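Local structure of protein mini spindles (Drosophila melanogaster, 5VJC) at residues H61-F64 and R65-L68; P34-E37 and F38-L42; L112-L115 and V116-F119; N81-A84 and L85-L89. The protein probably binds tubulin through its TOG domains, built of HEAT repeats, and so promotes microtubule dynamics and formation of the mitotic spindle. All coordinates share one frame; numbering follows the deposited sequence.

Contact 1. Residues H61-F64 and R65-L68; sequences HDDF and RYHL
Asp63 meets Arg65 through both carboxylate oxygens at the start of helix 64-77. OD1 of Asp63 accepts from the backbone N of Arg65 at 2.8 Å through its anti lone pair, the N-cap bond of this helix. A chi1 of -172° sets the Asp63 carboxylate beside its own carbonyl carbon, within reach of Arg65, where OD2 also forms a salt bridge to Arg65 NH2 at 2.8 Å; as a hydrogen bond this link is weak, and the carboxylate and guanidinium planes stand 40° apart. On its way there the arginine lays CG over one face of the Phe64 ring, a CH-pi contact 3.8 Å from the centroid. Leu68 CD1 touches the edge of that ring at CE1.

Two histidines tie down the loop before the helix. His61 ND1 accepts from Asp63 N at 3.0 Å, in the imidazole plane, while Tyr66 covers one face of His61, its CD2 above the ring centre and the two planes inclined by 37°. Farther in, buried His67 donates from NE2 to His61 O at 2.7 Å, tying the loop to the first turn, and Asp63 O passes over its ring. Beyond the segments, Phe64 and Leu68 both reach Val107, and His67 touches Asp102 in a nearby loop, so the start of helix 64-77 rests against the beginning of helix 105-124.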
loop_
_atom_site.group_PDB
_atom_site.type_symbol
_atom_site.label_atom_id
_atom_site.label_comp_id
_atom_site.label_asym_id
_atom_site.label_seq_id
_atom_site.Cartn_x
_atom_site.Cartn_y
_atom_site.Cartn_z
ATOM N N HIS A 61 10.551 -17.034 11.906
ATOM C CA HIS A 61 9.889 -18.160 12.536
ATOM C C HIS A 61 8.527 -18.370 11.848
ATOM O O HIS A 61 7.908 -17.419 11.370
ATOM C CB HIS A 61 9.732 -17.902 14.036
ATOM C CG HIS A 61 9.541 -19.141 14.849
ATOM N ND1 HIS A 61 8.425 -19.947 14.737
ATOM C CD2 HIS A 61 10.325 -19.714 15.796
ATOM C CE1 HIS A 61 8.530 -20.962 15.576
ATOM N NE2 HIS A 61 9.677 -20.847 16.225
ATOM N N ASP A 62 8.060 -19.608 11.784
ATOM C CA ASP A 62 6.784 -19.879 11.128
ATOM C C ASP A 62 5.595 -19.472 12.002
ATOM O O ASP A 62 4.503 -19.241 11.499
ATOM C CB ASP A 62 6.678 -21.359 10.745
ATOM C CG ASP A 62 6.877 -21.595 9.244
ATOM O OD1 ASP A 62 7.488 -20.732 8.564
ATOM O OD2 ASP A 62 6.423 -22.649 8.742
ATOM N N ASP A 63 5.819 -19.370 13.308
ATOM C CA ASP A 63 4.737 -19.145 14.262
ATOM C C ASP A 63 4.420 -17.655 14.371
ATOM O O ASP A 63 5.278 -16.869 14.767
ATOM C CB ASP A 63 5.122 -19.733 15.627
ATOM C CG ASP A 63 3.975 -19.726 16.631
ATOM O OD1 ASP A 63 3.266 -18.701 16.747
ATOM O OD2 ASP A 63 3.796 -20.754 17.329
ATOM N N PHE A 64 3.184 -17.275 14.041
ATOM C CA PHE A 64 2.801 -15.868 13.988
ATOM C C PHE A 64 3.017 -15.153 15.318
ATOM O O PHE A 64 3.128 -13.934 15.364
ATOM C CB PHE A 64 1.328 -15.715 13.566
ATOM C CG PHE A 64 0.344 -16.028 14.664
ATOM C CD1 PHE A 64 -0.112 -15.030 15.523
ATOM C CD2 PHE A 64 -0.126 -17.324 14.841
ATOM C CE1 PHE A 64 -1.024 -15.330 16.543
ATOM C CE2 PHE A 64 -1.041 -17.626 15.855
ATOM C CZ PHE A 64 -1.483 -16.633 16.709
ATOM N N ARG A 65 3.053 -15.905 16.412
ATOM C CA ARG A 65 3.220 -15.282 17.714
ATOM C C ARG A 65 4.602 -14.642 17.883
ATOM O O ARG A 65 4.748 -13.681 18.636
ATOM C CB ARG A 65 2.950 -16.300 18.818
ATOM C CG ARG A 65 1.454 -16.653 18.905
ATOM C CD ARG A 65 1.180 -17.637 20.001
ATOM N NE ARG A 65 1.902 -18.877 19.766
ATOM C CZ ARG A 65 1.342 -20.082 19.758
ATOM N NH1 ARG A 65 0.039 -20.206 19.981
ATOM N NH2 ARG A 65 2.087 -21.162 19.533
ATOM N N TYR A 66 5.604 -15.167 17.184
ATOM C CA TYR A 66 6.925 -14.532 17.184
ATOM C C TYR A 66 6.928 -13.259 16.336
ATOM O O TYR A 66 7.698 -12.331 16.597
ATOM C CB TYR A 66 7.999 -15.512 16.700
ATOM C CG TYR A 66 8.187 -16.637 17.684
ATOM C CD1 TYR A 66 8.748 -16.400 18.937
ATOM C CD2 TYR A 66 7.732 -17.920 17.397
ATOM C CE1 TYR A 66 8.883 -17.423 19.862
ATOM C CE2 TYR A 66 7.870 -18.944 18.309
ATOM C CZ TYR A 66 8.445 -18.693 19.539
ATOM O OH TYR A 66 8.574 -19.724 20.445
ATOM N N HIS A 67 6.071 -13.223 15.326
ATOM C CA HIS A 67 5.876 -12.008 14.535
ATOM C C HIS A 67 5.238 -10.898 15.360
ATOM O O HIS A 67 5.602 -9.715 15.221
ATOM C CB HIS A 67 5.016 -12.308 13.316
ATOM C CG HIS A 67 5.528 -13.441 12.492
ATOM N ND1 HIS A 67 4.733 -14.128 11.601
ATOM C CD2 HIS A 67 6.747 -14.024 12.441
ATOM C CE1 HIS A 67 5.447 -15.077 11.026
ATOM N NE2 HIS A 67 6.674 -15.031 11.515
ATOM N N LEU A 68 4.286 -11.261 16.223
ATOM C CA LEU A 68 3.677 -10.255 17.084
ATOM C C LEU A 68 4.731 -9.712 18.030
ATOM O O LEU A 68 4.785 -8.517 18.279
ATOM C CB LEU A 68 2.479 -10.812 17.879
ATOM C CG LEU A 68 1.188 -11.142 17.110
ATOM C CD1 LEU A 68 0.199 -11.861 18.013
ATOM C CD2 LEU A 68 0.539 -9.900 16.533
#

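Contact 2. Residues P34-E37 and F38-L42; sequences PREE and FTELL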
loop_
_atom_site.group_PDB
_atom_site.type_symbol
_atom_site.label_atom_id
_atom_site.label_comp_id
_atom_site.label_asym_id
_atom_site.label_seq_id
_atom_site.Cartn_x
_atom_site.Cartn_y
_atom_site.Cartn_z
ATOM N N PRO A 34 4.909 -14.329 -2.282
ATOM C CA PRO A 34 6.329 -14.426 -1.924
ATOM C C PRO A 34 6.753 -15.870 -1.682
ATOM O O PRO A 34 6.137 -16.564 -0.879
ATOM C CB PRO A 34 6.418 -13.605 -0.636
ATOM C CG PRO A 34 5.069 -13.753 -0.010
ATOM C CD PRO A 34 4.083 -13.829 -1.164
ATOM N N ARG A 35 7.780 -16.323 -2.382
ATOM C CA ARG A 35 8.320 -17.652 -2.145
ATOM C C ARG A 35 9.654 -17.526 -1.410
ATOM O O ARG A 35 10.050 -16.424 -1.036
ATOM C CB ARG A 35 8.470 -18.403 -3.462
ATOM C CG ARG A 35 7.148 -18.561 -4.208
ATOM C CD ARG A 35 6.134 -19.358 -3.378
ATOM N NE ARG A 35 4.849 -19.483 -4.061
ATOM C CZ ARG A 35 3.779 -20.083 -3.542
ATOM N NH1 ARG A 35 3.834 -20.613 -2.326
ATOM N NH2 ARG A 35 2.653 -20.152 -4.240
ATOM N N GLU A 36 10.349 -18.642 -1.217
ATOM C CA GLU A 36 11.456 -18.692 -0.265
ATOM C C GLU A 36 12.679 -17.889 -0.721
ATOM O O GLU A 36 13.470 -17.456 0.108
ATOM C CB GLU A 36 11.881 -20.154 0.010
ATOM C CG GLU A 36 12.937 -20.267 1.139
ATOM C CD GLU A 36 13.437 -21.690 1.406
ATOM O OE1 GLU A 36 14.018 -22.301 0.488
ATOM O OE2 GLU A 36 13.259 -22.198 2.540
ATOM N N GLU A 37 12.845 -17.692 -2.025
ATOM C CA GLU A 37 13.980 -16.913 -2.501
ATOM C C GLU A 37 13.897 -15.487 -1.959
ATOM O O GLU A 37 14.921 -14.863 -1.715
ATOM C CB GLU A 37 14.062 -16.893 -4.031
ATOM C CG GLU A 37 12.875 -16.255 -4.738
ATOM C CD GLU A 37 11.824 -17.266 -5.190
ATOM O OE1 GLU A 37 11.720 -18.358 -4.576
ATOM O OE2 GLU A 37 11.105 -16.966 -6.172
ATOM N N PHE A 38 12.683 -14.989 -1.731
ATOM C CA PHE A 38 12.538 -13.647 -1.178
ATOM C C PHE A 38 12.815 -13.657 0.316
ATOM O O PHE A 38 13.468 -12.771 0.829
ATOM C CB PHE A 38 11.155 -13.078 -1.504
ATOM C CG PHE A 38 10.993 -12.743 -2.967
ATOM C CD1 PHE A 38 11.532 -11.577 -3.487
ATOM C CD2 PHE A 38 10.347 -13.624 -3.832
ATOM C CE1 PHE A 38 11.414 -11.276 -4.823
ATOM C CE2 PHE A 38 10.221 -13.319 -5.177
ATOM C CZ PHE A 38 10.763 -12.143 -5.671
ATOM N N THR A 39 12.366 -14.691 1.009
ATOM C CA THR A 39 12.661 -14.804 2.428
ATOM C C THR A 39 14.182 -14.938 2.671
ATOM O O THR A 39 14.729 -14.317 3.582
ATOM C CB THR A 39 11.894 -15.994 3.024
ATOM O OG1 THR A 39 10.496 -15.695 2.953
ATOM C CG2 THR A 39 12.278 -16.223 4.463
ATOM N N GLU A 40 14.868 -15.703 1.830
ATOM C CA GLU A 40 16.319 -15.893 1.992
ATOM C C GLU A 40 17.104 -14.630 1.677
ATOM O O GLU A 40 18.048 -14.284 2.388
ATOM C CB GLU A 40 16.819 -17.051 1.119
ATOM C CG GLU A 40 16.326 -18.413 1.606
ATOM C CD GLU A 40 16.380 -18.520 3.129
ATOM O OE1 GLU A 40 17.488 -18.350 3.694
ATOM O OE2 GLU A 40 15.312 -18.741 3.757
ATOM N N LEU A 41 16.718 -13.935 0.616
ATOM C CA LEU A 41 17.319 -12.627 0.314
ATOM C C LEU A 41 17.162 -11.648 1.481
ATOM O O LEU A 41 18.131 -11.028 1.934
ATOM C CB LEU A 41 16.690 -12.037 -0.951
ATOM C CG LEU A 41 16.994 -10.558 -1.197
ATOM C CD1 LEU A 41 18.481 -10.395 -1.517
ATOM C CD2 LEU A 41 16.136 -10.042 -2.325
ATOM N N LEU A 42 15.940 -11.492 1.980
ATOM C CA LEU A 42 15.718 -10.541 3.074
ATOM C C LEU A 42 16.529 -10.925 4.330
ATOM O O LEU A 42 17.080 -10.058 5.026
ATOM C CB LEU A 42 14.231 -10.450 3.434
ATOM C CG LEU A 42 13.901 -9.446 4.533
ATOM C CD1 LEU A 42 14.290 -8.024 4.099
ATOM C CD2 LEU A 42 12.402 -9.512 4.884
#
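Glu36 and Glu40, one turn apart on helix 36-48, run side by side in the same direction. Their methylene groups meet, CG of Glu36 lying 3.9 Å from CG of Glu40, but their carboxylates are turned 77° against each other and their OE2 atoms remain 4.2 Å apart. Glu36 reaches outward as an extended chain, whereas Glu40 CG, set beside its backbone N, lies 3.4 Å from Glu36 O, and the chain then bends at chi2. That same carbonyl accepts from Glu40 N at 2.8 Å, nearly in line with its C=O bond.

Glu37 and Phe38 likewise lie side by side, pointing the same way. CG of Glu37 sits between its backbone N and carbonyl carbon (chi1 62°), and the bend that follows carries the carboxylate alongside the phenylalanine, its plane 28° from that of the ring. CG of Glu37 comes within 3.8 Å of Phe38 CD2, and OE2 within 3.9 Å of CE2. Arg35 O lies at the rim of the ring, near its plane, and accepts from Phe38 N at 3.1 Å in the first turn after the N-cap residue Arg35.

The phenylalanine is buried against Trp29, edge-to-face, and Phe31, while Leu42 packs on helix 89-99. Three glutamates fall in this first turn and a half; their negative charges would probably interact favourably with the helix dipole at this N-terminal end, although Glu36 and Glu40 should repel each other mildly.

Contact 3. Residues L112-L115 and V116-F119; sequences LEYL and VQVF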
loop_
_atom_site.group_PDB
_atom_site.type_symbol
_atom_site.label_atom_id
_atom_site.label_comp_id
_atom_site.label_asym_id
_atom_site.label_seq_id
_atom_site.Cartn_x
_atom_site.Cartn_y
_atom_site.Cartn_z
ATOM N N LEU A 112 0.086 -3.000 11.160
ATOM C CA LEU A 112 -0.430 -1.730 10.642
ATOM C C LEU A 112 -0.336 -0.608 11.677
ATOM O O LEU A 112 0.030 0.484 11.327
ATOM C CB LEU A 112 -1.872 -1.898 10.143
ATOM C CG LEU A 112 -1.925 -2.698 8.835
ATOM C CD1 LEU A 112 -3.333 -3.251 8.553
ATOM C CD2 LEU A 112 -1.417 -1.853 7.671
ATOM N N GLU A 113 -0.653 -0.876 12.943
ATOM C CA GLU A 113 -0.464 0.133 13.997
ATOM C C GLU A 113 0.979 0.615 14.089
ATOM O O GLU A 113 1.232 1.796 14.238
ATOM C CB GLU A 113 -0.833 -0.408 15.378
ATOM C CG GLU A 113 -2.257 -0.257 15.822
ATOM C CD GLU A 113 -2.442 -0.798 17.240
ATOM O OE1 GLU A 113 -1.460 -0.765 18.022
ATOM O OE2 GLU A 113 -3.558 -1.263 17.562
ATOM N N TYR A 114 1.915 -0.330 14.078
ATOM C CA TYR A 114 3.344 0.002 14.065
ATOM C C TYR A 114 3.677 0.898 12.891
ATOM O O TYR A 114 4.322 1.934 13.037
ATOM C CB TYR A 114 4.190 -1.275 14.012
ATOM C CG TYR A 114 5.687 -1.034 13.784
ATOM C CD1 TYR A 114 6.427 -0.230 14.647
ATOM C CD2 TYR A 114 6.352 -1.625 12.712
ATOM C CE1 TYR A 114 7.789 -0.021 14.446
ATOM C CE2 TYR A 114 7.719 -1.423 12.511
ATOM C CZ TYR A 114 8.426 -0.625 13.376
ATOM O OH TYR A 114 9.781 -0.418 13.152
ATOM N N LEU A 115 3.211 0.504 11.716
ATOM C CA LEU A 115 3.465 1.276 10.502
ATOM C C LEU A 115 2.984 2.714 10.610
ATOM O O LEU A 115 3.630 3.623 10.077
ATOM C CB LEU A 115 2.799 0.601 9.298
ATOM C CG LEU A 115 3.630 -0.553 8.742
ATOM C CD1 LEU A 115 2.752 -1.428 7.880
ATOM C CD2 LEU A 115 4.821 0.002 7.930
ATOM N N VAL A 116 1.839 2.916 11.273
ATOM C CA VAL A 116 1.365 4.266 11.520
ATOM C C VAL A 116 2.399 5.032 12.343
ATOM O O VAL A 116 2.686 6.178 12.020
ATOM C CB VAL A 116 -0.017 4.282 12.224
ATOM C CG1 VAL A 116 -0.387 5.697 12.668
ATOM C CG2 VAL A 116 -1.081 3.735 11.278
ATOM N N GLN A 117 2.962 4.412 13.387
ATOM C CA GLN A 117 4.004 5.077 14.198
ATOM C C GLN A 117 5.252 5.369 13.351
ATOM O O GLN A 117 5.867 6.433 13.465
ATOM C CB GLN A 117 4.430 4.233 15.408
ATOM C CG GLN A 117 3.357 3.655 16.344
ATOM C CD GLN A 117 3.984 2.610 17.278
ATOM O OE1 GLN A 117 3.650 1.411 17.232
ATOM N NE2 GLN A 117 4.948 3.057 18.098
ATOM N N VAL A 118 5.627 4.414 12.509
ATOM C CA VAL A 118 6.778 4.588 11.614
ATOM C C VAL A 118 6.595 5.756 10.654
ATOM O O VAL A 118 7.479 6.602 10.527
ATOM C CB VAL A 118 7.042 3.314 10.784
ATOM C CG1 VAL A 118 8.012 3.597 9.629
ATOM C CG2 VAL A 118 7.589 2.208 11.682
ATOM N N PHE A 119 5.452 5.815 9.972
ATOM C CA PHE A 119 5.295 6.853 8.957
ATOM C C PHE A 119 5.132 8.233 9.580
ATOM O O PHE A 119 5.563 9.219 8.987
ATOM C CB PHE A 119 4.143 6.505 8.000
ATOM C CG PHE A 119 4.589 5.597 6.898
ATOM C CD1 PHE A 119 5.088 6.116 5.717
ATOM C CD2 PHE A 119 4.614 4.225 7.089
ATOM C CE1 PHE A 119 5.569 5.285 4.717
ATOM C CE2 PHE A 119 5.087 3.375 6.086
ATOM C CZ PHE A 119 5.565 3.909 4.901
#
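Tyr114 reaches forward along helix 105-124 to bring one face of its ring against Val118, one turn on. Its CB leaves the helix with CG anti to the backbone N (chi1 171°). From there CD1 passes 4.1 Å from Gln117 OE1, which lies at the ring edge with its amide plane almost perpendicular to the ring. Val118 CG2 sits over one face in a CH-pi contact, 3.6 Å from the centroid and displaced toward the phenol end: it is 3.6 Å from CE1, 3.4 Å from CZ and 3.7 Å from the hydroxyl oxygen OH. The backbone links the same two residues, Val118 N donating to Tyr114 O at 2.9 Å.

The other side chains continue the helical surface. Leu115 and Phe119 lie side by side and point the same way, CD2 of the leucine touching CE2 of the phenylalanine at 3.9 Å, while Leu115 O comes in at the edge of the ring and accepts from Phe119 N. The polar end of Gln117 is held by Ser75, whose OG is hydrogen-bonded to OE1.

Tyr114 packs on Ile71 and Leu74 of helix 64-77 and on Ile92 of helix 89-99, while Leu115 and Phe119 reach Val159 and Val163 of helix 150-166. One helix thus presents aromatic and branched aliphatic side chains to helices before and after it in sequence, as expected in the hydrophobic core of an alpha-helical HEAT-repeat array such as a TOG domain.

Contact 4. Residues N81-A84 and L85-L89; sequences NSKA and LVCNL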
loop_
_atom_site.group_PDB
_atom_site.type_symbol
_atom_site.label_atom_id
_atom_site.label_comp_id
_atom_site.label_asym_id
_atom_site.label_seq_id
_atom_site.Cartn_x
_atom_site.Cartn_y
_atom_site.Cartn_z
ATOM N N ASN A 81 15.186 5.070 19.211
ATOM C CA ASN A 81 16.107 4.785 18.125
ATOM C C ASN A 81 15.460 4.886 16.750
ATOM O O ASN A 81 15.444 3.921 15.985
ATOM C CB ASN A 81 16.729 3.399 18.318
ATOM C CG ASN A 81 18.185 3.342 17.850
ATOM O OD1 ASN A 81 18.655 4.213 17.093
ATOM N ND2 ASN A 81 18.904 2.317 18.291
ATOM N N SER A 82 14.945 6.069 16.440
ATOM C CA SER A 82 14.330 6.339 15.148
ATOM C C SER A 82 15.367 6.447 14.024
ATOM O O SER A 82 15.085 6.111 12.868
ATOM C CB SER A 82 13.513 7.627 15.226
ATOM O OG SER A 82 14.374 8.748 15.259
ATOM N N LYS A 83 16.570 6.914 14.350
ATOM C CA LYS A 83 17.632 6.981 13.350
ATOM C C LYS A 83 17.880 5.584 12.767
ATOM O O LYS A 83 17.913 5.390 11.544
ATOM C CB LYS A 83 18.920 7.550 13.962
ATOM C CG LYS A 83 19.966 8.021 12.953
ATOM C CD LYS A 83 19.370 8.328 11.572
ATOM C CE LYS A 83 20.419 8.939 10.637
ATOM N NZ LYS A 83 19.916 9.059 9.235
ATOM N N ALA A 84 18.018 4.609 13.652
ATOM C CA ALA A 84 18.247 3.229 13.245
ATOM C C ALA A 84 17.077 2.678 12.407
ATOM O O ALA A 84 17.295 2.044 11.375
ATOM C CB ALA A 84 18.495 2.358 14.471
ATOM N N LEU A 85 15.846 2.947 12.839
ATOM C CA LEU A 85 14.667 2.556 12.057
ATOM C C LEU A 85 14.812 3.073 10.627
ATOM O O LEU A 85 14.734 2.291 9.685
ATOM C CB LEU A 85 13.360 3.070 12.698
ATOM C CG LEU A 85 12.054 2.530 12.084
ATOM C CD1 LEU A 85 11.667 3.265 10.807
ATOM C CD2 LEU A 85 12.223 1.056 11.807
ATOM N N VAL A 86 15.060 4.370 10.465
ATOM C CA VAL A 86 15.216 4.948 9.126
ATOM C C VAL A 86 16.343 4.300 8.308
ATOM O O VAL A 86 16.175 4.016 7.114
ATOM C CB VAL A 86 15.459 6.475 9.198
ATOM C CG1 VAL A 86 15.774 7.044 7.809
ATOM C CG2 VAL A 86 14.229 7.169 9.802
ATOM N N CYS A 87 17.487 4.075 8.946
ATOM C CA CYS A 87 18.597 3.354 8.325
ATOM C C CYS A 87 18.214 1.940 7.845
ATOM O O CYS A 87 18.810 1.407 6.895
ATOM C CB CYS A 87 19.776 3.272 9.307
ATOM S SG CYS A 87 20.554 4.873 9.626
ATOM N N ASN A 88 17.238 1.324 8.507
ATOM C CA ASN A 88 16.834 -0.022 8.137
ATOM C C ASN A 88 15.390 -0.080 7.603
ATOM O O ASN A 88 14.808 -1.151 7.492
ATOM C CB ASN A 88 17.001 -0.961 9.332
ATOM C CG ASN A 88 18.456 -1.123 9.745
ATOM O OD1 ASN A 88 19.135 -2.018 9.267
ATOM N ND2 ASN A 88 18.935 -0.252 10.633
ATOM N N LEU A 89 14.839 1.075 7.241
ATOM C CA LEU A 89 13.428 1.150 6.850
ATOM C C LEU A 89 13.043 0.160 5.758
ATOM O O LEU A 89 11.990 -0.486 5.831
ATOM C CB LEU A 89 13.082 2.572 6.374
ATOM C CG LEU A 89 11.633 2.792 5.905
ATOM C CD1 LEU A 89 10.604 2.523 7.038
ATOM C CD2 LEU A 89 11.458 4.218 5.300
#
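Ala84 and Asn88 meet at the C-terminal end of helix 82-87, a short helix of the HEAT-repeat TOG fold that gives way at once to helix 89-99. Backbone bonds form its frame: Val86 N donates to Ser82 O at 3.0 Å and Cys87 N to Lys83 O at 2.9 Å, whereas the bond from Leu85 N to Asn81 O, at the N-cap residue, is weak. The helical conformation is lost at Asn88, yet Asn88 N still donates to Ala84 O at 3.0 Å.

Van der Waals contacts are slight within the helix. Lys83 bends at chi2 (21°), which brings its CD to 4.1 Å from Cys87 SG, and Val86 rests CG2 against Ser82 O. Leu85 packs on Tyr114 of helix 105-124 and on Leu8 of the N-terminal loop.

The polar side-chain contact belongs to Asn88, which is buried. With chi1 at -65°, its amide folds back over the last turn, and its ND2 is also hydrogen-bonded to Cys9 O, joining the helix end to the N-terminal loop. Ala84 O is therefore gripped twice by one residue: besides the main-chain N, Asn88 ND2 donates to it at 2.9 Å and 168°, with the oxygen close to the amide plane.

How the contacts relate
Contacts 3 and 4 touch directly, their centres about 13 Å apart: Tyr114 OH packs 3.2 Å from Leu85 CD2, and Val118 CG1 lies 3.8 Å from Leu89 CD1, so the two meet in one hydrophobic layer. Contact 1 is separate from both, with nearest atoms about 8 Å from contact 3 and about 13 Å from contact 4, but it begins helix 64-77, whose later residues Ile71, Leu74 and Ser75 meet contact 3. Contact 2 lies about 17 Å from contact 1, centre to centre; Thr39 touches Phe60 just before contact 1, and Leu42 reaches helix 89-99, which also packs on contact 3.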